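Local coordinates for protein sugar ABC transporter (Agrobacterium radiobacter, PDB 4RXT) that binds the pentose arabinose between two lobes and probably serves as the solute-binding component of a sugar ABC transporter, at residues A173-T185 and I203-N215. Numbering follows the deposited sequence. Where two conformers were deposited one is given.
Sequences ADGQATTGLNIMT and IMAQGVGQAIAEN
Gly207 and Leu181 mark where helices 177-185 and 203-214 come together, their axes approaching to 6.9 Å at a crossing angle of -45°, with the N-to-C directions running broadly the same way. So close an approach depends on glycine: the lack of a side chain at Gly207 lets Ala177 O come down onto Gly207 CA, 3.3 Å away in a CA-H...O contact, and bare Gly180 CA lies 3.9 Å from Met204 SD. Leu181 CA makes a second CA-H...O contact, to Gly207 O.

Leu181 is a knob in the hole formed by Gly207, Gln210, Ala211 and Glu214. With CG anti to the backbone N (chi1 -165°), its side chain crosses that of Gln210 at a slant, Leu181 CD1 3.6 Å from Gln210 CG; the Gln210 amide turns aside, where NE2 donates a hydrogen bond to Glu214 OE2 from above the carboxylate plane. Ala211, small enough for the narrow gap, has CB 3.8 Å from Met184 CG; the flexible Met184 chain then bends to bring SD against Val208 CG1. Toward the helix N-termini, Met204 curls back so that its CE lies 3.5 Å from Gln176 O and also touches Ala173 CB. Branched Ile203 puts CG2 3.3 Å from Ala177 N and near Gly175 O, where small Ala177 lets the backbones stay close. At the far end a water links Thr185 OG1 and Asn215 ND2.

Together the helices cover part of one face of the mixed sheet, over strands 133-139 and 194-199; Gln210 reaches helix 230-238. Met204 N bonds to OD1 of sugar-binding Asn201, and the Ile203 side chain is about 5 Å from the bound arabinose.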
loop_
_atom_site.group_PDB
_atom_site.type_symbol
_atom_site.label_atom_id
_atom_site.label_comp_id
_atom_site.label_asym_id
_atom_site.label_seq_id
_atom_site.Cartn_x
_atom_site.Cartn_y
_atom_site.Cartn_z
ATOM N N ALA A 173 7.635 9.161 8.058
ATOM C CA ALA A 173 6.831 10.370 8.085
ATOM C C ALA A 173 5.700 10.154 9.130
ATOM O O ALA A 173 5.789 9.256 10.009
ATOM C CB ALA A 173 6.309 10.719 6.659
ATOM N N ASP A 174 4.702 11.045 9.083
ATOM C CA ASP A 174 3.540 11.068 9.974
ATOM C C ASP A 174 2.241 10.890 9.171
ATOM O O ASP A 174 1.175 11.437 9.518
ATOM C CB ASP A 174 3.490 12.406 10.721
ATOM C CG ASP A 174 3.352 13.585 9.809
ATOM O OD1 ASP A 174 3.380 13.424 8.559
ATOM O OD2 ASP A 174 3.210 14.684 10.383
ATOM N N GLY A 175 2.336 10.148 8.079
ATOM C CA GLY A 175 1.196 9.901 7.256
ATOM C C GLY A 175 0.796 10.982 6.275
ATOM O O GLY A 175 -0.149 10.773 5.562
ATOM N N GLN A 176 1.516 12.097 6.222
ATOM C CA GLN A 176 1.185 13.178 5.290
ATOM C C GLN A 176 2.215 13.355 4.171
ATOM O O GLN A 176 3.422 13.397 4.396
ATOM C CB GLN A 176 1.040 14.503 6.026
ATOM C CG GLN A 176 0.178 14.435 7.255
ATOM C CD GLN A 176 0.156 15.757 7.970
ATOM O OE1 GLN A 176 -0.666 16.612 7.686
ATOM N NE2 GLN A 176 1.070 15.932 8.898
ATOM N N ALA A 177 1.699 13.500 2.945
ATOM C CA ALA A 177 2.536 13.712 1.774
ATOM C C ALA A 177 3.457 14.897 1.980
ATOM O O ALA A 177 4.620 14.879 1.558
ATOM C CB ALA A 177 1.693 13.891 0.504
ATOM N N THR A 178 2.949 15.949 2.606
ATOM C CA THR A 178 3.770 17.144 2.787
ATOM C C THR A 178 4.991 16.882 3.671
ATOM O O THR A 178 6.018 17.471 3.493
ATOM C CB THR A 178 2.957 18.312 3.385
ATOM O OG1 THR A 178 2.280 17.849 4.551
ATOM C CG2 THR A 178 1.954 18.845 2.365
ATOM N N THR A 179 4.830 15.990 4.631
ATOM C CA THR A 179 5.959 15.579 5.450
ATOM C C THR A 179 7.010 14.793 4.641
ATOM O O THR A 179 8.200 15.017 4.799
ATOM C CB THR A 179 5.469 14.788 6.658
ATOM O OG1 THR A 179 4.463 15.549 7.341
ATOM C CG2 THR A 179 6.641 14.528 7.600
ATOM N N GLY A 180 6.538 13.914 3.760
ATOM C CA GLY A 180 7.393 13.268 2.743
ATOM C C GLY A 180 8.219 14.263 1.923
ATOM O O GLY A 180 9.433 14.115 1.707
ATOM N N LEU A 181 7.507 15.272 1.440
ATOM C CA LEU A 181 8.132 16.338 0.709
ATOM C C LEU A 181 9.272 17.016 1.507
ATOM O O LEU A 181 10.393 17.189 1.019
ATOM C CB LEU A 181 7.030 17.308 0.248
ATOM C CG LEU A 181 7.413 18.325 -0.828
ATOM C CD1 LEU A 181 6.164 18.956 -1.426
ATOM C CD2 LEU A 181 8.279 19.436 -0.316
ATOM N N ASN A 182 8.959 17.422 2.730
ATOM C CA ASN A 182 9.918 18.067 3.604
ATOM C C ASN A 182 11.092 17.154 3.973
ATOM O O ASN A 182 12.216 17.598 3.936
ATOM C CB ASN A 182 9.223 18.588 4.865
ATOM C CG ASN A 182 8.297 19.777 4.628
ATOM O OD1 ASN A 182 8.376 20.496 3.644
ATOM N ND2 ASN A 182 7.414 19.986 5.597
ATOM N N ILE A 183 10.814 15.887 4.260
ATOM C CA ILE A 183 11.886 14.927 4.562
ATOM C C ILE A 183 12.813 14.834 3.347
ATOM O O ILE A 183 14.017 14.890 3.482
ATOM C CB ILE A 183 11.318 13.566 4.875
ATOM C CG1 ILE A 183 10.660 13.573 6.255
ATOM C CG2 ILE A 183 12.441 12.540 4.936
ATOM C CD1 ILE A 183 9.777 12.382 6.524
ATOM N N MET A 184 12.234 14.716 2.138
ATOM C CA MET A 184 13.059 14.552 0.950
ATOM C C MET A 184 13.963 15.764 0.731
ATOM O O MET A 184 15.178 15.617 0.480
ATOM C CB MET A 184 12.196 14.273 -0.301
ATOM C CG MET A 184 13.000 14.025 -1.570
ATOM S SD MET A 184 13.878 12.442 -1.665
ATOM C CE MET A 184 15.111 12.374 -0.411
ATOM N N THR A 185 13.383 16.955 0.882
ATOM C CA THR A 185 14.125 18.200 0.689
ATOM C C THR A 185 15.254 18.314 1.747
ATOM O O THR A 185 16.387 18.710 1.428
ATOM C CB THR A 185 13.158 19.412 0.741
ATOM O OG1 THR A 185 12.125 19.264 -0.263
ATOM C CG2 THR A 185 13.907 20.662 0.399
ATOM N N ILE A 203 1.289 7.781 -0.682
ATOM C CA ILE A 203 1.399 9.055 0.003
ATOM C C ILE A 203 2.833 9.566 -0.036
ATOM O O ILE A 203 3.107 10.716 -0.301
ATOM C CB ILE A 203 0.872 8.975 1.467
ATOM C CG1 ILE A 203 -0.553 8.379 1.518
ATOM C CG2 ILE A 203 0.932 10.340 2.149
ATOM C CD1 ILE A 203 -1.545 9.078 0.605
ATOM N N MET A 204 3.778 8.667 0.220
ATOM C CA MET A 204 5.165 9.059 0.092
ATOM C C MET A 204 5.599 9.302 -1.354
ATOM O O MET A 204 6.390 10.226 -1.633
ATOM C CB MET A 204 6.100 8.051 0.789
ATOM C CG MET A 204 5.978 7.978 2.308
ATOM S SD MET A 204 6.358 9.550 3.199
ATOM C CE MET A 204 4.719 10.301 3.320
ATOM N N ALA A 205 5.082 8.509 -2.275
ATOM C CA ALA A 205 5.335 8.805 -3.700
ATOM C C ALA A 205 4.858 10.207 -4.128
ATOM O O ALA A 205 5.544 10.904 -4.855
ATOM C CB ALA A 205 4.690 7.750 -4.568
ATOM N N GLN A 206 3.694 10.594 -3.650
ATOM C CA GLN A 206 3.174 11.952 -3.937
ATOM C C GLN A 206 4.136 12.998 -3.425
ATOM O O GLN A 206 4.517 13.900 -4.146
ATOM C CB GLN A 206 1.807 12.146 -3.268
ATOM C CG GLN A 206 0.673 11.293 -3.835
ATOM C CD GLN A 206 -0.551 11.241 -2.922
ATOM O OE1 GLN A 206 -0.477 11.495 -1.704
ATOM N NE2 GLN A 206 -1.693 10.945 -3.510
ATOM N N GLY A 207 4.463 12.936 -2.151
ATOM C CA GLY A 207 5.333 13.927 -1.530
ATOM C C GLY A 207 6.765 13.965 -2.024
ATOM O O GLY A 207 7.330 15.029 -2.289
ATOM N N VAL A 208 7.375 12.789 -2.146
ATOM C CA VAL A 208 8.751 12.703 -2.645
ATOM C C VAL A 208 8.825 13.114 -4.129
ATOM O O VAL A 208 9.723 13.873 -4.541
ATOM C CB VAL A 208 9.314 11.283 -2.450
ATOM C CG1 VAL A 208 10.670 11.101 -3.136
ATOM C CG2 VAL A 208 9.413 11.017 -0.965
ATOM N N GLY A 209 7.884 12.623 -4.927
ATOM C CA GLY A 209 7.822 13.011 -6.315
ATOM C C GLY A 209 7.694 14.515 -6.441
ATOM O O GLY A 209 8.357 15.128 -7.311
ATOM N N GLN A 210 6.830 15.105 -5.618
ATOM C CA GLN A 210 6.598 16.568 -5.623
ATOM C C GLN A 210 7.912 17.297 -5.346
ATOM O O GLN A 210 8.254 18.268 -5.991
ATOM C CB GLN A 210 5.507 16.972 -4.636
ATOM C CG GLN A 210 4.996 18.408 -4.749
ATOM C CD GLN A 210 4.142 18.670 -5.975
ATOM O OE1 GLN A 210 3.187 17.940 -6.255
ATOM N NE2 GLN A 210 4.447 19.739 -6.677
ATOM N N ALA A 211 8.667 16.830 -4.360
ATOM C CA ALA A 211 9.961 17.451 -4.032
ATOM C C ALA A 211 10.955 17.419 -5.212
ATOM O O ALA A 211 11.656 18.414 -5.526
ATOM C CB ALA A 211 10.611 16.750 -2.822
ATOM N N ILE A 212 11.024 16.255 -5.867
ATOM C CA ILE A 212 11.894 16.115 -7.019
ATOM C C ILE A 212 11.427 16.975 -8.213
ATOM O O ILE A 212 12.257 17.656 -8.831
ATOM C CB ILE A 212 12.012 14.632 -7.417
ATOM C CG1 ILE A 212 12.692 13.822 -6.272
ATOM C CG2 ILE A 212 12.826 14.448 -8.699
ATOM C CD1 ILE A 212 13.939 14.421 -5.644
ATOM N N ALA A 213 10.124 16.968 -8.500
ATOM C CA ALA A 213 9.543 17.792 -9.604
ATOM C C ALA A 213 9.809 19.286 -9.365
ATOM O O ALA A 213 10.287 20.019 -10.270
ATOM C CB ALA A 213 8.039 17.562 -9.716
ATOM N N GLU A 214 9.484 19.758 -8.160
ATOM C CA GLU A 214 9.536 21.195 -7.863
ATOM C C GLU A 214 10.936 21.747 -7.893
ATOM O O GLU A 214 11.166 22.892 -8.214
ATOM C CB GLU A 214 8.887 21.505 -6.514
ATOM C CG GLU A 214 7.362 21.344 -6.476
ATOM C CD GLU A 214 6.783 21.536 -5.082
ATOM O OE1 GLU A 214 7.561 21.561 -4.089
ATOM O OE2 GLU A 214 5.532 21.645 -5.011
ATOM N N ASN A 215 11.906 20.898 -7.582
ATOM C CA ASN A 215 13.286 21.315 -7.537
ATOM C C ASN A 215 14.074 20.922 -8.761
ATOM O O ASN A 215 15.278 21.175 -8.850
ATOM C CB ASN A 215 13.930 20.740 -6.268
ATOM C CG ASN A 215 13.418 21.436 -5.043
ATOM O OD1 ASN A 215 13.690 22.617 -4.840
ATOM N ND2 ASN A 215 12.657 20.734 -4.236
HETATM O O HOH W 1 11.474 21.410 -1.566
#